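Local coordinates for succinylglutamate desuccinylase (Chromobacterium violaceum, PDB 1YW4), which probably hydrolyses N-succinylglutamate to succinate and glutamate, the last step of arginine breakdown by the AST pathway, using one zinc ion per subunit, at residues G68-C82 with I232-Q244. Residues are numbered along the deposited sequence; the frame is centred on the assembly and turned at random.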
loop_
_atom_site.group_PDB
_atom_site.type_symbol
_atom_site.label_atom_id
_atom_site.label_comp_id
_atom_site.label_asym_id
_atom_site.label_seq_id
_atom_site.Cartn_x
_atom_site.Cartn_y
_atom_site.Cartn_z
ATOM N N GLY A 68 30.338 3.893 25.303
ATOM C CA GLY A 68 30.009 4.123 26.699
ATOM C C GLY A 68 29.480 2.856 27.358
ATOM O O GLY A 68 29.838 2.539 28.495
HETATM N N MSE A 69 28.630 2.132 26.637
HETATM C CA MSE A 69 28.059 0.890 27.132
HETATM C C MSE A 69 29.159 -0.138 27.368
HETATM O O MSE A 69 29.156 -0.813 28.382
HETATM C CB MSE A 69 27.051 0.307 26.136
HETATM C CG MSE A 69 25.779 1.111 25.942
HETATM SE SE MSE A 69 24.448 0.093 24.953
HETATM C CE MSE A 69 25.353 -0.004 23.253
ATOM N N LEU A 70 30.094 -0.259 26.429
ATOM C CA LEU A 70 31.183 -1.223 26.580
ATOM C C LEU A 70 32.043 -0.914 27.803
ATOM O O LEU A 70 32.451 -1.817 28.535
ATOM C CB LEU A 70 32.054 -1.245 25.323
ATOM C CG LEU A 70 31.312 -1.723 24.070
ATOM C CD1 LEU A 70 32.199 -1.582 22.830
ATOM C CD2 LEU A 70 30.876 -3.172 24.276
ATOM N N THR A 71 32.321 0.365 28.023
ATOM C CA THR A 71 33.122 0.750 29.175
ATOM C C THR A 71 32.385 0.398 30.469
ATOM O O THR A 71 32.995 -0.076 31.430
ATOM C CB THR A 71 33.451 2.253 29.157
ATOM O OG1 THR A 71 34.092 2.585 27.918
ATOM C CG2 THR A 71 34.405 2.600 30.299
ATOM N N ASP A 72 31.071 0.609 30.494
ATOM C CA ASP A 72 30.297 0.280 31.690
ATOM C C ASP A 72 30.284 -1.218 31.955
ATOM O O ASP A 72 30.333 -1.657 33.107
ATOM C CB ASP A 72 28.862 0.800 31.579
ATOM C CG ASP A 72 28.776 2.302 31.795
ATOM O OD1 ASP A 72 29.738 2.873 32.336
ATOM O OD2 ASP A 72 27.750 2.909 31.439
ATOM N N ILE A 73 30.221 -2.006 30.888
ATOM C CA ILE A 73 30.219 -3.454 31.038
ATOM C C ILE A 73 31.556 -3.905 31.619
ATOM O O ILE A 73 31.600 -4.683 32.574
ATOM C CB ILE A 73 29.981 -4.155 29.682
ATOM C CG1 ILE A 73 28.564 -3.852 29.197
ATOM C CG2 ILE A 73 30.203 -5.662 29.822
ATOM C CD1 ILE A 73 28.178 -4.549 27.919
ATOM N N ALA A 74 32.643 -3.404 31.041
ATOM C CA ALA A 74 33.984 -3.746 31.497
ATOM C C ALA A 74 34.254 -3.201 32.900
ATOM O O ALA A 74 35.165 -3.660 33.590
ATOM C CB ALA A 74 35.023 -3.205 30.517
ATOM N N ALA A 75 33.462 -2.218 33.313
ATOM C CA ALA A 75 33.619 -1.614 34.631
ATOM C C ALA A 75 32.750 -2.331 35.664
ATOM O O ALA A 75 33.013 -2.258 36.863
ATOM C CB ALA A 75 33.248 -0.134 34.574
ATOM N N GLY A 76 31.721 -3.027 35.194
ATOM C CA GLY A 76 30.833 -3.732 36.100
ATOM C C GLY A 76 29.617 -2.893 36.437
ATOM O O GLY A 76 28.836 -3.241 37.322
ATOM N N GLN A 77 29.464 -1.781 35.724
ATOM C CA GLN A 77 28.349 -0.857 35.915
ATOM C C GLN A 77 27.110 -1.371 35.184
ATOM O O GLN A 77 25.978 -1.076 35.571
ATOM C CB GLN A 77 28.711 0.518 35.358
ATOM C CG GLN A 77 28.162 1.682 36.151
ATOM C CD GLN A 77 29.187 2.236 37.117
ATOM O OE1 GLN A 77 29.735 1.506 37.947
ATOM N NE2 GLN A 77 29.455 3.535 37.011
ATOM N N LEU A 78 27.334 -2.129 34.113
ATOM C CA LEU A 78 26.244 -2.686 33.317
ATOM C C LEU A 78 26.421 -4.194 33.183
ATOM O O LEU A 78 27.527 -4.683 32.949
ATOM C CB LEU A 78 26.220 -2.037 31.926
ATOM C CG LEU A 78 25.103 -2.432 30.950
ATOM C CD1 LEU A 78 23.756 -1.939 31.472
ATOM C CD2 LEU A 78 25.384 -1.830 29.586
ATOM N N ALA A 79 25.326 -4.929 33.338
ATOM C CA ALA A 79 25.366 -6.381 33.237
ATOM C C ALA A 79 25.125 -6.824 31.798
ATOM O O ALA A 79 24.369 -6.189 31.062
ATOM C CB ALA A 79 24.317 -6.996 34.154
ATOM N N LEU A 80 25.770 -7.917 31.405
ATOM C CA LEU A 80 25.620 -8.445 30.054
ATOM C C LEU A 80 25.125 -9.882 30.086
ATOM O O LEU A 80 25.806 -10.771 30.600
ATOM C CB LEU A 80 26.957 -8.379 29.305
ATOM C CG LEU A 80 26.978 -8.914 27.867
ATOM C CD1 LEU A 80 26.092 -8.059 26.980
ATOM C CD2 LEU A 80 28.413 -8.914 27.345
ATOM N N ASN A 81 23.936 -10.108 29.534
ATOM C CA ASN A 81 23.358 -11.444 29.501
ATOM C C ASN A 81 22.986 -11.896 28.100
ATOM O O ASN A 81 22.076 -12.699 27.916
ATOM C CB ASN A 81 22.137 -11.506 30.417
ATOM C CG ASN A 81 22.511 -11.381 31.872
ATOM O OD1 ASN A 81 23.123 -12.283 32.445
ATOM N ND2 ASN A 81 22.164 -10.251 32.477
ATOM N N CYS A 82 23.696 -11.374 27.107
ATOM C CA CYS A 82 23.456 -11.753 25.722
ATOM C C CYS A 82 24.797 -11.943 25.034
ATOM O O CYS A 82 25.831 -11.507 25.535
ATOM C CB CYS A 82 22.719 -10.653 24.952
ATOM S SG CYS A 82 21.252 -9.941 25.689
ATOM N N ILE A 232 17.418 5.332 22.720
ATOM C CA ILE A 232 18.115 4.190 22.152
ATOM C C ILE A 232 19.137 3.660 23.157
ATOM O O ILE A 232 19.348 2.451 23.271
ATOM C CB ILE A 232 18.801 4.588 20.808
ATOM C CG1 ILE A 232 18.772 3.408 19.829
ATOM C CG2 ILE A 232 20.214 5.066 21.050
ATOM C CD1 ILE A 232 19.500 2.182 20.291
ATOM N N ASP A 233 19.752 4.569 23.904
ATOM C CA ASP A 233 20.746 4.189 24.899
ATOM C C ASP A 233 20.148 3.309 25.997
ATOM O O ASP A 233 20.691 2.250 26.322
ATOM C CB ASP A 233 21.375 5.440 25.509
ATOM C CG ASP A 233 22.476 5.114 26.498
ATOM O OD1 ASP A 233 23.378 4.327 26.153
ATOM O OD2 ASP A 233 22.444 5.651 27.622
ATOM N N GLY A 234 19.029 3.748 26.568
ATOM C CA GLY A 234 18.387 2.972 27.614
ATOM C C GLY A 234 17.817 1.668 27.083
ATOM O O GLY A 234 17.900 0.627 27.739
ATOM N N ALA A 235 17.240 1.718 25.886
ATOM C CA ALA A 235 16.661 0.530 25.283
ATOM C C ALA A 235 17.747 -0.502 24.986
ATOM O O ALA A 235 17.524 -1.705 25.109
ATOM C CB ALA A 235 15.921 0.900 24.013
ATOM N N LEU A 236 18.929 -0.022 24.608
ATOM C CA LEU A 236 20.053 -0.903 24.298
ATOM C C LEU A 236 20.635 -1.480 25.585
ATOM O O LEU A 236 20.867 -2.686 25.685
ATOM C CB LEU A 236 21.127 -0.130 23.529
ATOM C CG LEU A 236 21.578 -0.649 22.160
ATOM C CD1 LEU A 236 20.424 -1.247 21.374
ATOM C CD2 LEU A 236 22.224 0.510 21.393
ATOM N N ARG A 237 20.870 -0.626 26.572
ATOM C CA ARG A 237 21.405 -1.105 27.844
ATOM C C ARG A 237 20.432 -2.113 28.468
ATOM O O ARG A 237 20.848 -3.084 29.101
ATOM C CB ARG A 237 21.636 0.067 28.804
ATOM C CG ARG A 237 22.811 0.957 28.432
ATOM C CD ARG A 237 22.813 2.231 29.264
ATOM N NE ARG A 237 23.965 3.080 28.971
ATOM C CZ ARG A 237 25.145 2.973 29.573
ATOM N NH1 ARG A 237 25.339 2.059 30.513
ATOM N NH2 ARG A 237 26.139 3.774 29.229
ATOM N N GLY A 238 19.136 -1.884 28.273
ATOM C CA GLY A 238 18.136 -2.788 28.821
ATOM C C GLY A 238 18.122 -4.121 28.096
ATOM O O GLY A 238 17.836 -5.168 28.683
ATOM N N LEU A 239 18.430 -4.084 26.806
ATOM C CA LEU A 239 18.466 -5.301 26.014
ATOM C C LEU A 239 19.640 -6.176 26.448
ATOM O O LEU A 239 19.482 -7.372 26.678
ATOM C CB LEU A 239 18.590 -4.959 24.523
ATOM C CG LEU A 239 18.828 -6.162 23.616
ATOM C CD1 LEU A 239 17.689 -7.153 23.789
ATOM C CD2 LEU A 239 18.938 -5.714 22.164
ATOM N N LEU A 240 20.817 -5.579 26.579
ATOM C CA LEU A 240 21.999 -6.340 26.979
ATOM C C LEU A 240 21.879 -6.908 28.389
ATOM O O LEU A 240 22.286 -8.040 28.639
ATOM C CB LEU A 240 23.241 -5.462 26.892
ATOM C CG LEU A 240 23.494 -4.856 25.505
ATOM C CD1 LEU A 240 24.693 -3.940 25.578
ATOM C CD2 LEU A 240 23.692 -5.963 24.483
ATOM N N SER A 241 21.331 -6.121 29.308
ATOM C CA SER A 241 21.176 -6.568 30.691
ATOM C C SER A 241 20.055 -7.579 30.864
ATOM O O SER A 241 20.282 -8.708 31.303
ATOM C CB SER A 241 20.924 -5.376 31.613
ATOM O OG SER A 241 22.114 -4.643 31.805
ATOM N N ASN A 242 18.842 -7.163 30.528
ATOM C CA ASN A 242 17.675 -8.023 30.644
ATOM C C ASN A 242 16.928 -8.066 29.319
ATOM O O ASN A 242 15.955 -7.339 29.110
ATOM C CB ASN A 242 16.754 -7.513 31.753
ATOM C CG ASN A 242 15.526 -8.382 31.928
ATOM O OD1 ASN A 242 15.623 -9.610 31.988
ATOM N ND2 ASN A 242 14.363 -7.752 32.020
ATOM N N PRO A 243 17.378 -8.934 28.406
ATOM C CA PRO A 243 16.790 -9.113 27.077
ATOM C C PRO A 243 15.436 -9.818 27.068
ATOM O O PRO A 243 14.767 -9.868 26.036
ATOM C CB PRO A 243 17.862 -9.908 26.344
ATOM C CG PRO A 243 18.399 -10.783 27.427
ATOM C CD PRO A 243 18.543 -9.821 28.585
ATOM N N GLN A 244 15.030 -10.363 28.211
ATOM C CA GLN A 244 13.750 -11.060 28.290
ATOM C C GLN A 244 12.588 -10.166 28.692
ATOM O O GLN A 244 11.434 -10.597 28.681
ATOM C CB GLN A 244 13.839 -12.247 29.247
ATOM C CG GLN A 244 14.676 -13.385 28.699
ATOM C CD GLN A 244 14.312 -13.715 27.262
ATOM O OE1 GLN A 244 13.172 -14.072 26.964
ATOM N NE2 GLN A 244 15.281 -13.592 26.364
#
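Arg237 grips Asp72 end-on in a salt bridge, NH1 at 2.7 Å and NH2 at 2.9 Å from OD2. OD2 lies close to the guanidinium plane, and the carboxylate is turned 50° to that plane. From the preceding helical turn Asp233 OD1 accepts from Arg237 NE (3.1 Å), completing an Asp72-Arg237-Asp233 salt-bridge network that holds the guanidinium between two acids and fixes its rotation; Met69 CG packs over one face.

Apolar packing lies deeper. Met69, a selenomethionine, is a knob in the hole formed by Asp233, Leu236, Arg237 and Leu240; its bend at chi3 turns CE toward Leu236 CD2, with SE 3.6 Å from Leu236 CB. Leu80 CD1 meets Leu240 CB, and Cys82 SG rests 3.4 Å from Pro243 CG.

Polar bonds fasten segment 76-82, which follows helix 61-75, to the C-terminal end of helix 230-241. Asn81 N donates to Leu240 O (2.8 Å, 169° at the hydrogen), Asn81 ND2 reaches a lone pair of Ser241 O in the carbonyl plane (2.7 Å), and Ser241 OG donates to Ala79 O.

The axes of 68-75 and 232-241 approach to 11.3 Å and cross at -37°; helices 61-75 and 230-241 pack side by side against strand 48-53, as in the alpha/beta catalytic domain of the zinc-dependent AspA/AstE family.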